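Local coordinates for protein putative phosphomannomutase (Thermus thermophilus, PDB 1TUO) that probably moves a phosphate group between positions on a sugar, as a magnesium-dependent mutase of the phosphohexose mutase family, at residues I128-E131 with E132-I136; K316-K319 with E320-K324. All coordinates share one frame; numbering follows the deposited sequence.

Contact 1 of 2, residues I128-E131 with E132-I136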
ATOM      1  N   ILE A 128       9.961   1.039  -9.235  1.00 19.66           N
ATOM      2  CA  ILE A 128      11.323   0.990  -9.760  1.00 20.29           C
ATOM      3  C   ILE A 128      12.320   0.874  -8.615  1.00 20.91           C
ATOM      4  O   ILE A 128      12.077   1.361  -7.508  1.00 21.48           O
ATOM      5  CB  ILE A 128      11.684   2.245 -10.586  1.00 19.39           C
ATOM      6  CG1 ILE A 128      11.475   3.508  -9.748  1.00 21.00           C
ATOM      7  CG2 ILE A 128      10.868   2.276 -11.871  1.00 21.10           C
ATOM      8  CD1 ILE A 128      11.988   4.763 -10.419  1.00 22.88           C
ATOM      9  N   ALA A 129      13.442   0.215  -8.884  1.00 22.03           N
ATOM     10  CA  ALA A 129      14.470   0.041  -7.871  1.00 23.94           C
ATOM     11  C   ALA A 129      15.197   1.366  -7.662  1.00 25.54           C
ATOM     12  O   ALA A 129      15.099   2.279  -8.489  1.00 24.84           O
ATOM     13  CB  ALA A 129      15.458  -1.053  -8.309  1.00 24.57           C
ATOM     14  N   GLN A 130      15.924   1.467  -6.555  1.00 28.22           N
ATOM     15  CA  GLN A 130      16.663   2.684  -6.238  1.00 30.48           C
ATOM     16  C   GLN A 130      17.633   3.094  -7.347  1.00 30.32           C
ATOM     17  O   GLN A 130      17.755   4.276  -7.662  1.00 29.34           O
ATOM     18  CB  GLN A 130      17.424   2.508  -4.922  1.00 34.61           C
ATOM     19  CG  GLN A 130      18.174   3.758  -4.478  1.00 39.17           C
ATOM     20  CD  GLN A 130      18.844   3.593  -3.124  1.00 42.58           C
ATOM     21  OE1 GLN A 130      19.536   4.494  -2.648  1.00 45.10           O
ATOM     22  NE2 GLN A 130      18.638   2.439  -2.496  1.00 44.38           N
ATOM     23  N   GLU A 131      18.317   2.119  -7.940  1.00 31.45           N
ATOM     24  CA  GLU A 131      19.276   2.400  -9.009  1.00 31.40           C
ATOM     25  C   GLU A 131      18.622   3.109 -10.194  1.00 30.26           C
ATOM     26  O   GLU A 131      19.195   4.039 -10.771  1.00 27.70           O
ATOM     27  CB  GLU A 131      19.931   1.100  -9.489  1.00 35.79           C
ATOM     28  CG  GLU A 131      20.831   0.428  -8.460  1.00 40.61           C
ATOM     29  CD  GLU A 131      20.117   0.124  -7.156  1.00 43.63           C
ATOM     30  OE1 GLU A 131      19.045  -0.524  -7.198  1.00 44.43           O
ATOM     31  OE2 GLU A 131      20.630   0.528  -6.087  1.00 45.99           O
ATOM     32  N   GLU A 132      17.422   2.663 -10.556  1.00 27.22           N
ATOM     33  CA  GLU A 132      16.687   3.257 -11.668  1.00 26.16           C
ATOM     34  C   GLU A 132      16.181   4.649 -11.276  1.00 24.22           C
ATOM     35  O   GLU A 132      16.167   5.576 -12.092  1.00 22.12           O
ATOM     36  CB  GLU A 132      15.520   2.342 -12.061  1.00 27.66           C
ATOM     37  CG  GLU A 132      14.662   2.872 -13.190  1.00 28.32           C
ATOM     38  CD  GLU A 132      13.989   1.771 -13.983  1.00 29.33           C
ATOM     39  OE1 GLU A 132      13.635   0.729 -13.392  1.00 28.11           O
ATOM     40  OE2 GLU A 132      13.803   1.952 -15.204  1.00 29.64           O
ATOM     41  N   ALA A 133      15.780   4.791 -10.015  1.00 23.84           N
ATOM     42  CA  ALA A 133      15.289   6.072  -9.512  1.00 23.38           C
ATOM     43  C   ALA A 133      16.393   7.123  -9.624  1.00 24.33           C
ATOM     44  O   ALA A 133      16.155   8.264 -10.032  1.00 23.50           O
ATOM     45  CB  ALA A 133      14.866   5.928  -8.065  1.00 23.83           C
ATOM     46  N   LYS A 134      17.606   6.730  -9.257  1.00 25.22           N
ATOM     47  CA  LYS A 134      18.741   7.639  -9.314  1.00 25.73           C
ATOM     48  C   LYS A 134      19.062   8.030 -10.749  1.00 24.65           C
ATOM     49  O   LYS A 134      19.409   9.174 -11.025  1.00 24.74           O
ATOM     50  CB  LYS A 134      19.968   6.990  -8.669  1.00 28.11           C
ATOM     51  CG  LYS A 134      19.912   6.933  -7.149  1.00 34.15           C
ATOM     52  CD  LYS A 134      19.866   8.339  -6.557  1.00 37.95           C
ATOM     53  CE  LYS A 134      19.895   8.320  -5.035  1.00 40.58           C
ATOM     54  NZ  LYS A 134      19.895   9.702  -4.469  1.00 43.15           N
ATOM     55  N   ALA A 135      18.943   7.072 -11.661  1.00 24.20           N
ATOM     56  CA  ALA A 135      19.231   7.323 -13.067  1.00 24.59           C
ATOM     57  C   ALA A 135      18.289   8.373 -13.654  1.00 24.07           C
ATOM     58  O   ALA A 135      18.710   9.262 -14.398  1.00 24.96           O
ATOM     59  CB  ALA A 135      19.128   6.022 -13.852  1.00 24.20           C
ATOM     60  N   ILE A 136      17.009   8.268 -13.320  1.00 21.83           N
ATOM     61  CA  ILE A 136      16.022   9.218 -13.814  1.00 20.71           C
ATOM     62  C   ILE A 136      16.274  10.606 -13.211  1.00 19.92           C
ATOM     63  O   ILE A 136      16.228  11.619 -13.910  1.00 20.28           O
ATOM     64  CB  ILE A 136      14.584   8.738 -13.462  1.00 19.79           C
ATOM     65  CG1 ILE A 136      14.281   7.439 -14.221  1.00 20.03           C
ATOM     66  CG2 ILE A 136      13.573   9.804 -13.821  1.00 20.58           C
ATOM     67  CD1 ILE A 136      13.035   6.698 -13.721  1.00 21.45           C
TER
HETATM   68  O   HOH W   1      13.733  -1.011 -11.507  1.00 24.79           O
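The flat group here is the Glu132 carboxylate, and the branch methyl of Ile128 sits over one side of its plane: CG2 comes to 3.5 Å from OE1, and the two side chains cross at about a right angle. At the OE1 end of the same carboxylate is a water, 2.6 Å from Glu132 OE1, which donates to that oxygen and accepts from Ala129 N. The OE2 end is taken by Arg46 in a salt bridge and by His42 in a hydrogen bond, so both oxygens are held and the group's rotation is well fixed. With CG anti to the backbone N (chi1 179°), the chain of Glu132 runs back past Ile128 CB. Its negative charge in the first turn of a helix probably gains from the partial positive charge of that end.

Ile128 uses its other branch for the apolar part. CG1 lies between N and the carbonyl carbon (chi1 56°) and carries CD1 up to the helix, where it meets Ala133 CB at 3.9 Å and Ile136 CD1 at 4.0 Å. Tyr39 and His42 of helix 29-45 pack against Ile136 from beyond.

The helical bonds start at once. Ala129 O accepts from Ala133 N at 3.0 Å and only weakly from Glu132 N; Lys134 N reaches Gln130 O at 2.9 Å, and Ala135 N follows on Glu131 O.

Ala129 is the N-cap residue of helix 130-138. Ile128 before it and Ala133 in the first turns make the contact of a hydrophobic staple, while Glu132, at position N3, meets the N-cap N-H through a water, where a capping box would have a direct bond. Together they begin the helix directly after strand 126-127 in the first alpha/beta/alpha domain.

Contact 2 of 2, residues K316-K319 with E320-K324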
ATOM      1  N   LYS A 316      10.675  -1.093  -1.955  1.00 27.11           N
ATOM      2  CA  LYS A 316      11.669  -1.545  -2.919  1.00 28.12           C
ATOM      3  C   LYS A 316      12.372  -2.798  -2.402  1.00 27.30           C
ATOM      4  O   LYS A 316      12.694  -3.704  -3.179  1.00 26.93           O
ATOM      5  CB  LYS A 316      12.703  -0.444  -3.182  1.00 29.98           C
ATOM      6  CG  LYS A 316      13.505  -0.027  -1.959  1.00 34.00           C
ATOM      7  CD  LYS A 316      14.551   1.022  -2.311  1.00 37.68           C
ATOM      8  CE  LYS A 316      15.221   1.560  -1.061  1.00 38.83           C
ATOM      9  NZ  LYS A 316      16.338   0.619  -1.128  1.00 41.18           N
ATOM     10  N   TRP A 317      12.603  -2.851  -1.093  1.00 25.77           N
ATOM     11  CA  TRP A 317      13.279  -4.000  -0.491  1.00 25.20           C
ATOM     12  C   TRP A 317      12.436  -5.268  -0.580  1.00 24.16           C
ATOM     13  O   TRP A 317      12.970  -6.365  -0.732  1.00 21.93           O
ATOM     14  CB  TRP A 317      13.613  -3.745   0.983  1.00 26.22           C
ATOM     15  CG  TRP A 317      14.563  -2.614   1.246  1.00 30.84           C
ATOM     16  CD1 TRP A 317      14.246  -1.290   1.406  1.00 31.44           C
ATOM     17  CD2 TRP A 317      15.982  -2.710   1.429  1.00 31.88           C
ATOM     18  NE1 TRP A 317      15.381  -0.561   1.685  1.00 32.53           N
ATOM     19  CE2 TRP A 317      16.459  -1.407   1.703  1.00 33.25           C
ATOM     20  CE3 TRP A 317      16.898  -3.772   1.387  1.00 32.83           C
ATOM     21  CZ2 TRP A 317      17.814  -1.138   1.936  1.00 33.62           C
ATOM     22  CZ3 TRP A 317      18.245  -3.504   1.620  1.00 32.65           C
ATOM     23  CH2 TRP A 317      18.688  -2.196   1.890  1.00 34.25           C
ATOM     24  N   ILE A 318      11.121  -5.121  -0.464  1.00 21.74           N
ATOM     25  CA  ILE A 318      10.222  -6.266  -0.534  1.00 22.14           C
ATOM     26  C   ILE A 318      10.112  -6.751  -1.978  1.00 21.64           C
ATOM     27  O   ILE A 318      10.092  -7.952  -2.241  1.00 21.19           O
ATOM     28  CB  ILE A 318       8.817  -5.898   0.019  1.00 21.03           C
ATOM     29  CG1 ILE A 318       8.933  -5.575   1.514  1.00 22.14           C
ATOM     30  CG2 ILE A 318       7.838  -7.046  -0.199  1.00 21.64           C
ATOM     31  CD1 ILE A 318       7.649  -5.073   2.149  1.00 21.24           C
ATOM     32  N   LYS A 319      10.048  -5.812  -2.918  1.00 20.61           N
ATOM     33  CA  LYS A 319       9.959  -6.170  -4.328  1.00 21.18           C
ATOM     34  C   LYS A 319      11.188  -6.971  -4.758  1.00 21.75           C
ATOM     35  O   LYS A 319      11.063  -7.982  -5.447  1.00 22.07           O
ATOM     36  CB  LYS A 319       9.827  -4.905  -5.188  1.00 22.28           C
ATOM     37  CG  LYS A 319       9.938  -5.149  -6.691  1.00 21.11           C
ATOM     38  CD  LYS A 319       9.357  -3.964  -7.464  1.00 21.85           C
ATOM     39  CE  LYS A 319       9.738  -4.016  -8.941  1.00 20.97           C
ATOM     40  NZ  LYS A 319      11.171  -3.641  -9.146  1.00 20.05           N
ATOM     41  N   GLU A 320      12.372  -6.532  -4.340  1.00 21.90           N
ATOM     42  CA  GLU A 320      13.596  -7.246  -4.702  1.00 22.21           C
ATOM     43  C   GLU A 320      13.488  -8.709  -4.282  1.00 21.96           C
ATOM     44  O   GLU A 320      13.811  -9.613  -5.056  1.00 22.95           O
ATOM     45  CB  GLU A 320      14.826  -6.618  -4.033  1.00 23.32           C
ATOM     46  CG  GLU A 320      16.142  -7.305  -4.426  1.00 24.93           C
ATOM     47  CD  GLU A 320      17.373  -6.621  -3.847  1.00 28.23           C
ATOM     48  OE1 GLU A 320      17.693  -6.850  -2.658  1.00 26.53           O
ATOM     49  OE2 GLU A 320      18.016  -5.848  -4.587  1.00 28.88           O
ATOM     50  N   GLU A 321      13.020  -8.944  -3.061  1.00 20.74           N
ATOM     51  CA  GLU A 321      12.890 -10.309  -2.566  1.00 22.17           C
ATOM     52  C   GLU A 321      11.809 -11.105  -3.294  1.00 22.49           C
ATOM     53  O   GLU A 321      11.975 -12.298  -3.539  1.00 22.05           O
ATOM     54  CB  GLU A 321      12.641 -10.299  -1.053  1.00 22.45           C
ATOM     55  CG  GLU A 321      13.830  -9.739  -0.274  1.00 24.44           C
ATOM     56  CD  GLU A 321      15.158 -10.331  -0.746  1.00 25.33           C
ATOM     57  OE1 GLU A 321      16.010  -9.574  -1.260  1.00 24.48           O
ATOM     58  OE2 GLU A 321      15.341 -11.561  -0.613  1.00 23.52           O
ATOM     59  N   PHE A 322      10.706 -10.450  -3.642  1.00 22.70           N
ATOM     60  CA  PHE A 322       9.629 -11.122  -4.367  1.00 23.62           C
ATOM     61  C   PHE A 322      10.158 -11.682  -5.687  1.00 25.50           C
ATOM     62  O   PHE A 322       9.862 -12.819  -6.062  1.00 24.21           O
ATOM     63  CB  PHE A 322       8.506 -10.132  -4.679  1.00 23.15           C
ATOM     64  CG  PHE A 322       7.445 -10.042  -3.618  1.00 24.97           C
ATOM     65  CD1 PHE A 322       7.727 -10.337  -2.289  1.00 24.38           C
ATOM     66  CD2 PHE A 322       6.162  -9.605  -3.952  1.00 25.92           C
ATOM     67  CE1 PHE A 322       6.753 -10.199  -1.304  1.00 24.99           C
ATOM     68  CE2 PHE A 322       5.177  -9.461  -2.974  1.00 26.27           C
ATOM     69  CZ  PHE A 322       5.474  -9.758  -1.645  1.00 26.56           C
ATOM     70  N   LEU A 323      10.940 -10.869  -6.389  1.00 26.61           N
ATOM     71  CA  LEU A 323      11.488 -11.270  -7.677  1.00 29.75           C
ATOM     72  C   LEU A 323      12.402 -12.492  -7.566  1.00 31.15           C
ATOM     73  O   LEU A 323      12.725 -13.123  -8.573  1.00 30.46           O
ATOM     74  CB  LEU A 323      12.212 -10.083  -8.326  1.00 29.74           C
ATOM     75  CG  LEU A 323      11.294  -8.885  -8.624  1.00 31.78           C
ATOM     76  CD1 LEU A 323      12.094  -7.740  -9.227  1.00 31.81           C
ATOM     77  CD2 LEU A 323      10.183  -9.310  -9.577  1.00 32.46           C
ATOM     78  N   LYS A 324      12.803 -12.832  -6.340  1.00 32.86           N
ATOM     79  CA  LYS A 324      13.647 -14.003  -6.105  1.00 34.68           C
ATOM     80  C   LYS A 324      12.783 -15.240  -6.367  1.00 35.12           C
ATOM     81  O   LYS A 324      13.291 -16.304  -6.723  1.00 35.47           O
ATOM     82  CB  LYS A 324      14.169 -14.008  -4.657  1.00 36.30           C
ATOM     83  CG  LYS A 324      15.279 -15.026  -4.382  1.00 39.83           C
ATOM     84  CD  LYS A 324      15.832 -14.929  -2.945  1.00 40.16           C
ATOM     85  CE  LYS A 324      16.470 -13.565  -2.657  1.00 40.86           C
ATOM     86  NZ  LYS A 324      17.066 -13.457  -1.277  1.00 36.39           N
TER
HETATM   87  O   HOH W   2      15.752  -6.529  -0.210  1.00 27.05           O
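Ile318 has CG2 anti to its backbone N and CG1 beside it (chi1 -65°), while Phe322 swings its ring back along the helix with chi1 at -90°; the two side chains then lie side by side, pointing the same way. CG2 of Ile318 stands above the ring plane, near the rim, 3.5 Å from Phe322 CE1, with CZ slightly farther. Both residues are buried on the inner side of the helix. Ile318 rests on Thr311 and Val288, and Phe322 reaches Pro340.

One residue on, Lys319 stays extended until its last torsion, which bends NZ (chi4 -74°) toward a salt bridge with Asp122. Leu323 closes in behind it: its CD1 is 4.2 Å from Lys319 NZ, and its CG is tight on the backbone, 3.3 Å from Lys319 O.

The helical bonds vary in quality. Phe322 N to Ile318 O is short at 2.9 Å; Leu323 N to Lys319 O is comparably firm. Glu321 N to Trp317 O, by contrast, is weak at 3.5 Å, and a water 2.8 Å from Trp317 O lies close to that carbonyl as well.

At the flank of the helix, beside Val288, Glu321 folds back, and its CG nears Trp317 O. Its OE2 takes Lys324 NZ at 2.6 Å on the syn lone pair, and the same oxygen also pairs with Arg286. The carboxylate thus holds two cationic groups that lie close to each other, probably easing their repulsion.

These residues make up nearly all of helix 315-322, an amphipathic helix with its apolar face on the sheet, and the turn that follows. It is the connecting helix of a beta-alpha-beta crossover from strand 308-311 to parallel strand 327-331, passing strand 286-290, in the third alpha/beta/alpha domain of the phosphohexomutase fold.

Contacts 1 and 2 sit in different domains, about 15 Å apart between centres, yet face one another: Gln130 touches Lys316, and Lys319 reaches across to Asp122 and, weakly, to Pro127 O, close to where contact 1 begins. Both are partly buried, with three buried residues each. Residues 128-136 start a helix, with a carboxylate and water serving the N-cap region and two isoleucines and an alanine making the apolar side. Residues 316-324 run through nearly a whole short helix, with an aromatic ring on the sheet side and ion pairs along its flanks. The anion of contact 1 pairs within its own domain, whereas the buried lysine of contact 2 ties domain III to domain I.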